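Local coordinates for protein alcohol dehydrogenase (Thermus thermophilus, PDB 2EIH) that binds a zinc ion and probably acts as an NAD-dependent oxidoreductase on alcohols, at residues Pro23-Lys28 with Tyr124-Glu129; Glu29-Leu34 with Val69-Pro74; Thr150-Trp155 with Phe298-Phe303; Trp155-Asp160 with Leu287-Ala292. All coordinates share one frame; numbering follows the deposited sequence.

Contact 1: residues Pro23-Lys28 with Tyr124-Glu129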
loop_
_atom_site.group_PDB
_atom_site.type_symbol
_atom_site.label_atom_id
_atom_site.label_comp_id
_atom_site.label_asym_id
_atom_site.label_seq_id
_atom_site.Cartn_x
_atom_site.Cartn_y
_atom_site.Cartn_z
ATOM N N PRO A 23 -12.119 -1.426 42.711
ATOM C CA PRO A 23 -11.694 -0.205 42.018
ATOM C C PRO A 23 -12.868 0.683 41.614
ATOM O O PRO A 23 -13.978 0.204 41.379
ATOM C CB PRO A 23 -10.918 -0.742 40.815
ATOM C CG PRO A 23 -11.573 -2.075 40.559
ATOM C CD PRO A 23 -11.739 -2.626 41.944
ATOM N N GLU A 24 -12.617 1.984 41.544
ATOM C CA GLU A 24 -13.661 2.923 41.181
ATOM C C GLU A 24 -13.383 3.567 39.823
ATOM O O GLU A 24 -12.291 4.087 39.570
ATOM C CB GLU A 24 -13.790 3.993 42.271
ATOM C CG GLU A 24 -15.228 4.346 42.622
ATOM C CD GLU A 24 -16.038 3.129 43.044
ATOM O OE1 GLU A 24 -15.575 2.377 43.924
ATOM O OE2 GLU A 24 -17.150 2.936 42.515
ATOM N N PRO A 25 -14.377 3.534 38.926
ATOM C CA PRO A 25 -14.229 4.113 37.592
ATOM C C PRO A 25 -14.114 5.634 37.549
ATOM O O PRO A 25 -14.928 6.350 38.134
ATOM C CB PRO A 25 -15.463 3.597 36.864
ATOM C CG PRO A 25 -16.484 3.567 37.944
ATOM C CD PRO A 25 -15.717 2.945 39.095
ATOM N N GLY A 26 -13.096 6.106 36.836
ATOM C CA GLY A 26 -12.883 7.530 36.694
ATOM C C GLY A 26 -13.965 8.190 35.856
ATOM O O GLY A 26 -15.070 7.662 35.727
ATOM N N PRO A 27 -13.668 9.355 35.260
ATOM C CA PRO A 27 -14.631 10.086 34.433
ATOM C C PRO A 27 -15.078 9.329 33.185
ATOM O O PRO A 27 -16.276 9.107 32.979
ATOM C CB PRO A 27 -13.884 11.372 34.101
ATOM C CG PRO A 27 -12.460 10.917 34.047
ATOM C CD PRO A 27 -12.363 10.039 35.269
ATOM N N LYS A 28 -14.115 8.944 32.353
ATOM C CA LYS A 28 -14.417 8.220 31.129
ATOM C C LYS A 28 -14.056 6.755 31.288
ATOM O O LYS A 28 -13.644 6.098 30.338
ATOM C CB LYS A 28 -13.645 8.817 29.952
ATOM C CG LYS A 28 -14.314 10.031 29.324
ATOM C CD LYS A 28 -13.490 10.569 28.170
ATOM C CE LYS A 28 -14.286 11.557 27.336
ATOM N NZ LYS A 28 -14.805 12.694 28.146
ATOM N N TYR A 124 -13.616 -7.856 39.481
ATOM C CA TYR A 124 -13.871 -6.546 38.899
ATOM C C TYR A 124 -12.607 -5.918 38.349
ATOM O O TYR A 124 -11.509 -6.176 38.830
ATOM C CB TYR A 124 -14.469 -5.584 39.933
ATOM C CG TYR A 124 -15.756 -6.055 40.542
ATOM C CD1 TYR A 124 -15.760 -6.912 41.647
ATOM C CD2 TYR A 124 -16.983 -5.655 40.005
ATOM C CE1 TYR A 124 -16.961 -7.362 42.193
ATOM C CE2 TYR A 124 -18.179 -6.106 40.548
ATOM C CZ TYR A 124 -18.159 -6.955 41.643
ATOM O OH TYR A 124 -19.347 -7.394 42.182
ATOM N N VAL A 125 -12.766 -5.084 37.336
ATOM C CA VAL A 125 -11.624 -4.423 36.763
ATOM C C VAL A 125 -12.141 -3.120 36.178
ATOM O O VAL A 125 -13.266 -3.045 35.689
ATOM C CB VAL A 125 -10.940 -5.326 35.681
ATOM C CG1 VAL A 125 -11.832 -5.454 34.458
ATOM C CG2 VAL A 125 -9.569 -4.760 35.315
ATOM N N VAL A 126 -11.323 -2.085 36.261
ATOM C CA VAL A 126 -11.707 -0.789 35.756
ATOM C C VAL A 126 -10.784 -0.396 34.634
ATOM O O VAL A 126 -9.565 -0.397 34.806
ATOM C CB VAL A 126 -11.601 0.281 36.851
ATOM C CG1 VAL A 126 -11.604 1.665 36.228
ATOM C CG2 VAL A 126 -12.740 0.135 37.832
ATOM N N LEU A 127 -11.357 -0.074 33.479
ATOM C CA LEU A 127 -10.544 0.359 32.342
ATOM C C LEU A 127 -11.253 1.456 31.551
ATOM O O LEU A 127 -12.436 1.723 31.771
ATOM C CB LEU A 127 -10.182 -0.824 31.430
ATOM C CG LEU A 127 -11.186 -1.846 30.915
ATOM C CD1 LEU A 127 -10.621 -2.521 29.686
ATOM C CD2 LEU A 127 -11.488 -2.866 31.994
ATOM N N PRO A 128 -10.532 2.131 30.643
ATOM C CA PRO A 128 -11.155 3.199 29.850
ATOM C C PRO A 128 -12.241 2.690 28.895
ATOM O O PRO A 128 -12.136 1.593 28.358
ATOM C CB PRO A 128 -9.966 3.828 29.121
ATOM C CG PRO A 128 -8.985 2.703 29.011
ATOM C CD PRO A 128 -9.090 2.024 30.357
ATOM N N GLU A 129 -13.284 3.487 28.686
ATOM C CA GLU A 129 -14.379 3.089 27.797
ATOM C C GLU A 129 -13.901 2.703 26.401
ATOM O O GLU A 129 -14.620 2.043 25.658
ATOM C CB GLU A 129 -15.433 4.209 27.683
ATOM C CG GLU A 129 -14.901 5.534 27.121
ATOM C CD GLU A 129 -16.000 6.569 26.880
ATOM O OE1 GLU A 129 -15.655 7.741 26.604
ATOM O OE2 GLU A 129 -17.202 6.213 26.949
#
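Pro-23 and Val-126 pack together in the GroES-like fold of a zinc-type alcohol dehydrogenase, where the loop leading into strand 29-38 passes over strand 124-128. The two segments run nearly the same way, their end-to-end directions 10° apart. The tight part lies around Val-126, which buries more surface here than any other residue, 80 Å². Its CG1, anti to the backbone N (chi1 163°), reaches Pro-25, 3.8 Å from CA of that proline. The other branch, CG2, is anti to the carbonyl carbon and meets the first proline ring: it is 3.6 Å from Pro-23 CB, and Pro-23 CG also lies close to it. Strand 29-38 adds Glu-29 and Arg-31 to the surroundings of this valine. An alanine at Val-126 would probably open a gap beneath Pro-23 and Pro-25, since both methyl groups that fill it would be gone.

The packing gives way to a looser, more polar border. Glu-24 turns away from the strand, and its OE2 forms a salt bridge with Arg-31. At the far end, Lys-28 is exposed to solvent, whereas Glu-129 is buried and packs against Arg-95 of a second subunit. The two side chains pass at a slant with their charges apart, NZ of Lys-28 standing 5.3 Å from OE1 of Glu-129. It is the aliphatic part of the lysine that approaches the acid, with Lys-28 CG 3.8 Å from Glu-129 OE1. The backbone closes this end: Glu-129 N donates to Lys-28 O at 3.1 Å, nearly straight at 170° and in the carbonyl plane.

Contact 2: residues Glu29-Leu34 with Val69-Pro74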
loop_
_atom_site.group_PDB
_atom_site.type_symbol
_atom_site.label_atom_id
_atom_site.label_comp_id
_atom_site.label_asym_id
_atom_site.label_seq_id
_atom_site.Cartn_x
_atom_site.Cartn_y
_atom_site.Cartn_z
ATOM N N GLU A 29 -14.221 6.240 32.499
ATOM C CA GLU A 29 -13.901 4.853 32.769
ATOM C C GLU A 29 -15.121 4.041 33.151
ATOM O O GLU A 29 -16.168 4.589 33.483
ATOM C CB GLU A 29 -12.858 4.773 33.876
ATOM C CG GLU A 29 -11.486 5.179 33.433
ATOM C CD GLU A 29 -10.496 5.133 34.561
ATOM O OE1 GLU A 29 -9.278 5.163 34.281
ATOM O OE2 GLU A 29 -10.945 5.070 35.728
ATOM N N VAL A 30 -14.969 2.723 33.099
ATOM C CA VAL A 30 -16.049 1.813 33.437
ATOM C C VAL A 30 -15.510 0.602 34.190
ATOM O O VAL A 30 -14.412 0.134 33.914
ATOM C CB VAL A 30 -16.822 1.380 32.148
ATOM C CG1 VAL A 30 -15.834 0.924 31.093
ATOM C CG2 VAL A 30 -17.825 0.287 32.475
ATOM N N ARG A 31 -16.278 0.130 35.168
ATOM C CA ARG A 31 -15.890 -1.032 35.954
ATOM C C ARG A 31 -16.657 -2.225 35.427
ATOM O O ARG A 31 -17.882 -2.196 35.320
ATOM C CB ARG A 31 -16.212 -0.839 37.438
ATOM C CG ARG A 31 -15.915 -2.066 38.308
ATOM C CD ARG A 31 -16.049 -1.750 39.787
ATOM N NE ARG A 31 -17.432 -1.604 40.218
ATOM C CZ ARG A 31 -17.846 -0.670 41.067
ATOM N NH1 ARG A 31 -16.984 0.205 41.568
ATOM N NH2 ARG A 31 -19.121 -0.612 41.422
ATOM N N VAL A 32 -15.932 -3.282 35.103
ATOM C CA VAL A 32 -16.561 -4.472 34.575
ATOM C C VAL A 32 -16.578 -5.585 35.614
ATOM O O VAL A 32 -15.596 -5.798 36.323
ATOM C CB VAL A 32 -15.801 -4.955 33.324
ATOM C CG1 VAL A 32 -16.404 -6.246 32.810
ATOM C CG2 VAL A 32 -15.841 -3.876 32.254
ATOM N N ARG A 33 -17.704 -6.279 35.726
ATOM C CA ARG A 33 -17.782 -7.405 36.637
ATOM C C ARG A 33 -17.404 -8.567 35.721
ATOM O O ARG A 33 -18.156 -8.912 34.802
ATOM C CB ARG A 33 -19.199 -7.565 37.160
ATOM C CG ARG A 33 -19.330 -8.534 38.312
ATOM C CD ARG A 33 -20.709 -8.422 38.925
ATOM N NE ARG A 33 -21.755 -8.950 38.047
ATOM C CZ ARG A 33 -21.937 -10.250 37.825
ATOM N NH1 ARG A 33 -21.142 -11.144 38.418
ATOM N NH2 ARG A 33 -22.910 -10.664 37.026
ATOM N N LEU A 34 -16.225 -9.138 35.955
ATOM C CA LEU A 34 -15.697 -10.234 35.139
ATOM C C LEU A 34 -16.398 -11.586 35.302
ATOM O O LEU A 34 -16.885 -11.928 36.375
ATOM C CB LEU A 34 -14.202 -10.399 35.424
ATOM C CG LEU A 34 -13.344 -9.207 34.985
ATOM C CD1 LEU A 34 -12.028 -9.170 35.737
ATOM C CD2 LEU A 34 -13.116 -9.283 33.489
ATOM N N VAL A 69 -21.084 -5.117 32.364
ATOM C CA VAL A 69 -20.840 -3.774 32.891
ATOM C C VAL A 69 -21.427 -3.662 34.294
ATOM O O VAL A 69 -22.608 -3.955 34.505
ATOM C CB VAL A 69 -21.497 -2.679 32.032
ATOM C CG1 VAL A 69 -21.316 -1.324 32.710
ATOM C CG2 VAL A 69 -20.892 -2.666 30.640
ATOM N N ASP A 70 -20.610 -3.241 35.255
ATOM C CA ASP A 70 -21.086 -3.104 36.625
ATOM C C ASP A 70 -21.482 -1.668 36.914
ATOM O O ASP A 70 -22.603 -1.393 37.332
ATOM C CB ASP A 70 -20.013 -3.527 37.620
ATOM C CG ASP A 70 -20.516 -3.513 39.047
ATOM O OD1 ASP A 70 -21.418 -4.319 39.376
ATOM O OD2 ASP A 70 -20.014 -2.688 39.837
ATOM N N ALA A 71 -20.554 -0.755 36.685
ATOM C CA ALA A 71 -20.805 0.651 36.931
ATOM C C ALA A 71 -19.953 1.448 35.966
ATOM O O ALA A 71 -18.909 0.972 35.513
ATOM C CB ALA A 71 -20.448 1.006 38.373
ATOM N N VAL A 72 -20.394 2.657 35.645
ATOM C CA VAL A 72 -19.646 3.499 34.725
ATOM C C VAL A 72 -19.367 4.851 35.343
ATOM O O VAL A 72 -20.154 5.347 36.146
ATOM C CB VAL A 72 -20.416 3.715 33.412
ATOM C CG1 VAL A 72 -20.630 2.380 32.703
ATOM C CG2 VAL A 72 -21.749 4.378 33.693
ATOM N N GLY A 73 -18.239 5.442 34.965
ATOM C CA GLY A 73 -17.865 6.742 35.486
ATOM C C GLY A 73 -18.930 7.793 35.239
ATOM O O GLY A 73 -19.950 7.509 34.615
ATOM N N PRO A 74 -18.715 9.029 35.703
ATOM C CA PRO A 74 -19.698 10.097 35.510
ATOM C C PRO A 74 -19.985 10.419 34.046
ATOM O O PRO A 74 -21.110 10.243 33.572
ATOM C CB PRO A 74 -19.076 11.270 36.260
ATOM C CG PRO A 74 -17.614 11.045 36.059
ATOM C CD PRO A 74 -17.477 9.556 36.299
HETATM O O HOH W 1 -23.264 -6.760 37.862
#
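A classic beta bulge sets two residues, Asp-70 and Ala-71, opposite Arg-31 in the antiparallel pairing of strands 29-38 and 64-72 of the GroES-like domain. The carbonyl of Arg-31 takes both amides of the bulge, Asp-70 N at 2.9 Å and, weakly, Ala-71 N at 3.3 Å. Arg-31 N donates to Ala-71 O, and Gly-73 N to Glu-29 O at 2.7 Å. Val-30 and Val-72 form a non-hydrogen-bonded pair, with CG2 of Val-30 3.5 Å from CG1 of Val-72.

The side chains of Arg-31 and Asp-70 lie alongside each other, pointing the same way. NE and NH2 of Arg-31 grip a single atom, Asp-70 OD2, each at 2.8 Å, in a side-on salt bridge. OD2 lies 2° out of the guanidinium plane, although the guanidinium and carboxylate planes are turned 43° apart. Ala-71 CB covers one guanidinium face, 3.7 Å from NH2 of Arg-31. A water accepts from Arg-33 NE and donates weakly to Asp-70 OD1. Because NH1 of Arg-31 is also bonded to Glu-24 OE2 and Pro-23 O, the guanidinium is held from two sides, and the paired charges would probably favour ionised Asp-70 and Glu-24.

Contact 3: residues Thr150-Trp155 with Phe298-Phe303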
loop_
_atom_site.group_PDB
_atom_site.type_symbol
_atom_site.label_atom_id
_atom_site.label_comp_id
_atom_site.label_asym_id
_atom_site.label_seq_id
_atom_site.Cartn_x
_atom_site.Cartn_y
_atom_site.Cartn_z
ATOM N N THR A 150 -5.213 -13.149 21.455
ATOM C CA THR A 150 -4.710 -13.943 20.334
ATOM C C THR A 150 -5.263 -13.540 18.982
ATOM O O THR A 150 -4.520 -13.498 18.007
ATOM C CB THR A 150 -4.941 -15.472 20.518
ATOM O OG1 THR A 150 -6.291 -15.722 20.924
ATOM C CG2 THR A 150 -3.970 -16.049 21.531
ATOM N N PHE A 151 -6.555 -13.249 18.894
ATOM C CA PHE A 151 -7.067 -12.848 17.593
ATOM C C PHE A 151 -6.436 -11.560 17.070
ATOM O O PHE A 151 -6.167 -11.446 15.879
ATOM C CB PHE A 151 -8.594 -12.778 17.590
ATOM C CG PHE A 151 -9.227 -14.110 17.369
ATOM C CD1 PHE A 151 -9.393 -14.989 18.424
ATOM C CD2 PHE A 151 -9.510 -14.548 16.079
ATOM C CE1 PHE A 151 -9.817 -16.299 18.203
ATOM C CE2 PHE A 151 -9.934 -15.851 15.840
ATOM C CZ PHE A 151 -10.083 -16.728 16.918
ATOM N N LEU A 152 -6.160 -10.605 17.949
ATOM C CA LEU A 152 -5.538 -9.367 17.501
ATOM C C LEU A 152 -4.117 -9.592 17.015
ATOM O O LEU A 152 -3.696 -9.003 16.028
ATOM C CB LEU A 152 -5.530 -8.337 18.629
ATOM C CG LEU A 152 -6.899 -7.733 18.926
ATOM C CD1 LEU A 152 -6.911 -7.143 20.325
ATOM C CD2 LEU A 152 -7.214 -6.666 17.885
ATOM N N THR A 153 -3.383 -10.448 17.716
ATOM C CA THR A 153 -2.007 -10.739 17.360
ATOM C C THR A 153 -1.948 -11.507 16.046
ATOM O O THR A 153 -1.118 -11.219 15.191
ATOM C CB THR A 153 -1.326 -11.555 18.468
ATOM O OG1 THR A 153 -1.308 -10.784 19.672
ATOM C CG2 THR A 153 0.093 -11.925 18.076
ATOM N N ALA A 154 -2.836 -12.480 15.890
ATOM C CA ALA A 154 -2.882 -13.277 14.676
ATOM C C ALA A 154 -3.315 -12.418 13.490
ATOM O O ALA A 154 -2.877 -12.632 12.360
ATOM C CB ALA A 154 -3.855 -14.437 14.854
ATOM N N TRP A 155 -4.178 -11.446 13.749
ATOM C CA TRP A 155 -4.681 -10.595 12.684
ATOM C C TRP A 155 -3.613 -9.666 12.113
ATOM O O TRP A 155 -3.505 -9.523 10.895
ATOM C CB TRP A 155 -5.883 -9.796 13.188
ATOM C CG TRP A 155 -6.493 -8.920 12.138
ATOM C CD1 TRP A 155 -5.980 -7.761 11.637
ATOM C CD2 TRP A 155 -7.749 -9.123 11.480
ATOM N NE1 TRP A 155 -6.844 -7.222 10.721
ATOM C CE2 TRP A 155 -7.944 -8.034 10.608
ATOM C CE3 TRP A 155 -8.741 -10.110 11.559
ATOM C CZ2 TRP A 155 -9.081 -7.907 9.799
ATOM C CZ3 TRP A 155 -9.869 -9.989 10.763
ATOM C CH2 TRP A 155 -10.037 -8.885 9.897
ATOM N N PHE A 298 -12.852 -4.820 16.251
ATOM C CA PHE A 298 -14.219 -4.672 15.737
ATOM C C PHE A 298 -14.525 -5.657 14.609
ATOM O O PHE A 298 -15.514 -6.389 14.667
ATOM C CB PHE A 298 -14.454 -3.228 15.291
ATOM C CG PHE A 298 -14.332 -2.238 16.415
ATOM C CD1 PHE A 298 -13.075 -1.815 16.857
ATOM C CD2 PHE A 298 -15.468 -1.766 17.072
ATOM C CE1 PHE A 298 -12.948 -0.936 17.942
ATOM C CE2 PHE A 298 -15.352 -0.889 18.154
ATOM C CZ PHE A 298 -14.083 -0.472 18.591
ATOM N N PRO A 299 -13.692 -5.683 13.556
ATOM C CA PRO A 299 -13.999 -6.648 12.496
ATOM C C PRO A 299 -13.939 -8.091 13.034
ATOM O O PRO A 299 -14.760 -8.932 12.671
ATOM C CB PRO A 299 -12.918 -6.373 11.448
ATOM C CG PRO A 299 -11.783 -5.847 12.246
ATOM C CD PRO A 299 -12.481 -4.914 13.221
ATOM N N ILE A 300 -12.971 -8.368 13.901
ATOM C CA ILE A 300 -12.819 -9.703 14.474
ATOM C C ILE A 300 -14.109 -10.200 15.124
ATOM O O ILE A 300 -14.624 -11.244 14.743
ATOM C CB ILE A 300 -11.665 -9.726 15.497
ATOM C CG1 ILE A 300 -10.335 -9.568 14.764
ATOM C CG2 ILE A 300 -11.674 -11.022 16.290
ATOM C CD1 ILE A 300 -9.103 -9.444 15.695
ATOM N N LEU A 301 -14.636 -9.438 16.078
ATOM C CA LEU A 301 -15.864 -9.801 16.777
ATOM C C LEU A 301 -17.049 -9.949 15.817
ATOM O O LEU A 301 -17.934 -10.779 16.019
ATOM C CB LEU A 301 -16.143 -8.776 17.896
ATOM C CG LEU A 301 -15.101 -8.731 19.048
ATOM C CD1 LEU A 301 -15.321 -7.533 19.966
ATOM C CD2 LEU A 301 -15.194 -10.015 19.851
ATOM N N ARG A 302 -17.051 -9.153 14.759
ATOM C CA ARG A 302 -18.099 -9.218 13.737
ATOM C C ARG A 302 -18.041 -10.600 13.064
ATOM O O ARG A 302 -19.049 -11.272 12.951
ATOM C CB ARG A 302 -17.879 -8.103 12.698
ATOM C CG ARG A 302 -19.129 -7.304 12.332
ATOM C CD ARG A 302 -18.822 -5.811 12.231
ATOM N NE ARG A 302 -17.676 -5.535 11.361
ATOM C CZ ARG A 302 -16.820 -4.536 11.570
ATOM N NH1 ARG A 302 -16.987 -3.737 12.615
ATOM N NH2 ARG A 302 -15.806 -4.316 10.740
ATOM N N PHE A 303 -16.853 -11.007 12.619
ATOM C CA PHE A 303 -16.672 -12.318 11.990
ATOM C C PHE A 303 -17.008 -13.437 12.979
ATOM O O PHE A 303 -17.495 -14.502 12.585
ATOM C CB PHE A 303 -15.229 -12.506 11.480
ATOM C CG PHE A 303 -14.887 -11.652 10.289
ATOM C CD1 PHE A 303 -13.882 -10.689 10.369
ATOM C CD2 PHE A 303 -15.608 -11.773 9.099
ATOM C CE1 PHE A 303 -13.604 -9.850 9.284
ATOM C CE2 PHE A 303 -15.334 -10.935 8.005
ATOM C CZ PHE A 303 -14.339 -9.978 8.099
#
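Trp-155 holds CG anti to its backbone N (chi1 -178°), and Ile-300 holds CG1 anti to its carbonyl carbon (chi1 -70°). The end of the isoleucine comes nearer the facing helix than the direction of its CB suggests: CD1 continues in an extended chain to the backbone there, 3.6 Å from Phe-151 O. Carbons of the isoleucine spread over three residues of that helix. CG1 lies 3.6 Å from Trp-155 CE3, and CG2 lies 3.8 Å from Phe-151 CB, a carbon that CD1 approaches as well. CD1 also meets Leu-152 CD2 at 4.0 Å.

The far end of the indole rests on two more residues. Phe-303 CE1 comes in at its edge, in the ring plane, 3.7 Å from Trp-155 CH2, and the two side chains cross at about a right angle. Pro-299 CB lies 4.1 Å from the same CH2. An alanine at Trp-155 would probably leave Phe-303 and Pro-299 without their partner and open a gap beside CG1 of Ile-300.

The interface is apolar and largely buried, and the short helical axes pass 10.4 Å apart at 112°. Other subunits border it: Trp-155 packs on Arg-165 of a third subunit, while Arg-302 NH1 forms a salt bridge with Glu-97 OE1 of a second subunit. Helix 148-161 comes shortly before strand 169-172 of the parallel sheet, and helix 297-306 follows that sheet's last strand. Packing of these two helices, probably near the junction between domains, is consistent with the architecture of medium-chain dehydrogenases.

Contact 4: residues Trp155-Asp160 with Leu287-Ala292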
loop_
_atom_site.group_PDB
_atom_site.type_symbol
_atom_site.label_atom_id
_atom_site.label_comp_id
_atom_site.label_asym_id
_atom_site.label_seq_id
_atom_site.Cartn_x
_atom_site.Cartn_y
_atom_site.Cartn_z
ATOM N N TRP A 155 -4.178 -11.446 13.749
ATOM C CA TRP A 155 -4.681 -10.595 12.684
ATOM C C TRP A 155 -3.613 -9.666 12.113
ATOM O O TRP A 155 -3.505 -9.523 10.895
ATOM C CB TRP A 155 -5.883 -9.796 13.188
ATOM C CG TRP A 155 -6.493 -8.920 12.138
ATOM C CD1 TRP A 155 -5.980 -7.761 11.637
ATOM C CD2 TRP A 155 -7.749 -9.123 11.480
ATOM N NE1 TRP A 155 -6.844 -7.222 10.721
ATOM C CE2 TRP A 155 -7.944 -8.034 10.608
ATOM C CE3 TRP A 155 -8.741 -10.110 11.559
ATOM C CZ2 TRP A 155 -9.081 -7.907 9.799
ATOM C CZ3 TRP A 155 -9.869 -9.989 10.763
ATOM C CH2 TRP A 155 -10.037 -8.885 9.897
ATOM N N GLN A 156 -2.826 -9.040 12.984
ATOM C CA GLN A 156 -1.773 -8.154 12.510
ATOM C C GLN A 156 -0.768 -8.952 11.698
ATOM O O GLN A 156 -0.290 -8.477 10.675
ATOM C CB GLN A 156 -1.046 -7.453 13.666
ATOM C CG GLN A 156 -0.020 -6.424 13.176
ATOM C CD GLN A 156 0.517 -5.509 14.264
ATOM O OE1 GLN A 156 1.600 -5.740 14.798
ATOM N NE2 GLN A 156 -0.245 -4.470 14.605
ATOM N N MET A 157 -0.459 -10.166 12.145
ATOM C CA MET A 157 0.496 -11.006 11.435
ATOM C C MET A 157 -0.022 -11.433 10.058
ATOM O O MET A 157 0.664 -11.258 9.050
ATOM C CB MET A 157 0.847 -12.246 12.267
ATOM C CG MET A 157 1.591 -11.938 13.558
ATOM S SD MET A 157 2.083 -13.460 14.438
ATOM C CE MET A 157 0.561 -13.908 15.091
ATOM N N VAL A 158 -1.242 -11.967 10.016
ATOM C CA VAL A 158 -1.864 -12.437 8.776
ATOM C C VAL A 158 -2.279 -11.311 7.822
ATOM O O VAL A 158 -1.834 -11.254 6.678
ATOM C CB VAL A 158 -3.107 -13.314 9.114
ATOM C CG1 VAL A 158 -3.823 -13.758 7.842
ATOM C CG2 VAL A 158 -2.664 -14.531 9.921
ATOM N N VAL A 159 -3.125 -10.414 8.309
ATOM C CA VAL A 159 -3.626 -9.311 7.503
ATOM C C VAL A 159 -2.624 -8.171 7.206
ATOM O O VAL A 159 -2.290 -7.932 6.049
ATOM C CB VAL A 159 -4.913 -8.750 8.154
ATOM C CG1 VAL A 159 -5.519 -7.663 7.293
ATOM C CG2 VAL A 159 -5.910 -9.880 8.352
ATOM N N ASP A 160 -2.141 -7.481 8.237
ATOM C CA ASP A 160 -1.203 -6.372 8.046
ATOM C C ASP A 160 0.239 -6.775 7.684
ATOM O O ASP A 160 0.775 -6.329 6.676
ATOM C CB ASP A 160 -1.209 -5.472 9.294
ATOM C CG ASP A 160 -2.615 -4.981 9.659
ATOM O OD1 ASP A 160 -3.303 -4.419 8.774
ATOM O OD2 ASP A 160 -3.032 -5.141 10.829
ATOM N N LEU A 287 9.246 -10.590 9.861
ATOM C CA LEU A 287 8.540 -9.494 10.489
ATOM C C LEU A 287 8.124 -9.776 11.927
ATOM O O LEU A 287 7.426 -10.753 12.201
ATOM C CB LEU A 287 7.298 -9.189 9.652
ATOM C CG LEU A 287 7.519 -9.173 8.130
ATOM C CD1 LEU A 287 6.219 -9.423 7.392
ATOM C CD2 LEU A 287 8.127 -7.851 7.722
ATOM N N GLY A 288 8.543 -8.919 12.851
ATOM C CA GLY A 288 8.160 -9.111 14.241
ATOM C C GLY A 288 6.805 -8.454 14.463
ATOM O O GLY A 288 6.530 -7.397 13.896
ATOM N N SER A 289 5.958 -9.063 15.281
ATOM C CA SER A 289 4.647 -8.507 15.534
ATOM C C SER A 289 4.146 -8.759 16.946
ATOM O O SER A 289 4.120 -9.892 17.419
ATOM C CB SER A 289 3.638 -9.067 14.529
ATOM O OG SER A 289 2.294 -8.725 14.891
ATOM N N THR A 290 3.754 -7.692 17.621
ATOM C CA THR A 290 3.231 -7.813 18.969
ATOM C C THR A 290 1.885 -7.132 18.987
ATOM O O THR A 290 1.771 -5.967 18.622
ATOM C CB THR A 290 4.169 -7.155 20.008
ATOM O OG1 THR A 290 5.422 -7.857 20.048
ATOM C CG2 THR A 290 3.541 -7.206 21.396
ATOM N N MET A 291 0.861 -7.873 19.389
ATOM C CA MET A 291 -0.496 -7.333 19.452
ATOM C C MET A 291 -0.967 -6.741 18.109
ATOM O O MET A 291 -0.560 -7.197 17.039
ATOM C CB MET A 291 -0.577 -6.272 20.557
ATOM C CG MET A 291 -0.623 -6.841 21.986
ATOM S SD MET A 291 -2.182 -7.675 22.440
ATOM C CE MET A 291 -3.207 -6.306 23.004
ATOM N N ALA A 292 -1.836 -5.739 18.174
ATOM C CA ALA A 292 -2.364 -5.099 16.980
ATOM C C ALA A 292 -3.089 -3.835 17.401
ATOM O O ALA A 292 -3.168 -3.521 18.589
ATOM C CB ALA A 292 -3.331 -6.031 16.262
#
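Gln-156 and Met-157 meet the chain that follows strand 285-288, Gln-156 at Ser-289, Met-291 and Ala-292, Met-157 at Ser-289. CB of Gln-156 lies 3.4 Å from Met-291 O and 3.7 Å from Ala-292 CB, so the root of this side chain is packed against backbone and methyl together. One carbon further out, Gln-156 CG is 3.7 Å from Ser-289 OG. The same hydroxyl oxygen is 3.5 Å from Met-157 CG. Ser-289 OG is placed there by a torsion anti to the backbone N (chi1 170°).

The contact sets helix 148-161 against the exit of strand 285-288, outermost within this chain in the six-stranded parallel sheet of the Rossmann-type fold. Leu-287 pairs antiparallel with a strand of a fourth subunit, so the sheet continues across the interface.

In the second shell, Met-291 has a positive phi of 55°, where the chain turns and its carbonyl faces Gln-156. Thr-290 O accepts a hydrogen bond from Asn-105 ND2. The helix widens to a pi-type turn at 156-160; overlapping it, Val-159 N bonds to Trp-155 O at 2.8 Å. Further out, Asp-160 OD2 forms a salt bridge with Arg-296 NE, and Val-159 CG2 sits 3.5 Å above the plane of the Trp-155 ring, over its centre.

From the N terminus, residues 23-28 open the loop that contact 1 closes at 124-129. Contact 2 is nested inside it, joining 29-34 to 69-74. The two touch, sharing a sheet in which strand 29-38 has both 124-128 and 64-72 as neighbours, and together they tie up the GroES-like part. The chain then enters helix 148-161, where contacts 3 and 4 begin in series with the first pair. Contact 4, reaching 287-292, is nested in the longer loop that contact 3 closes at 298-303. They share Trp-155 and join that helix to the chain just beyond the outermost strand of the parallel sheet and to helix 297-306. Centres of contacts 1 and 4 are about 28 Å apart.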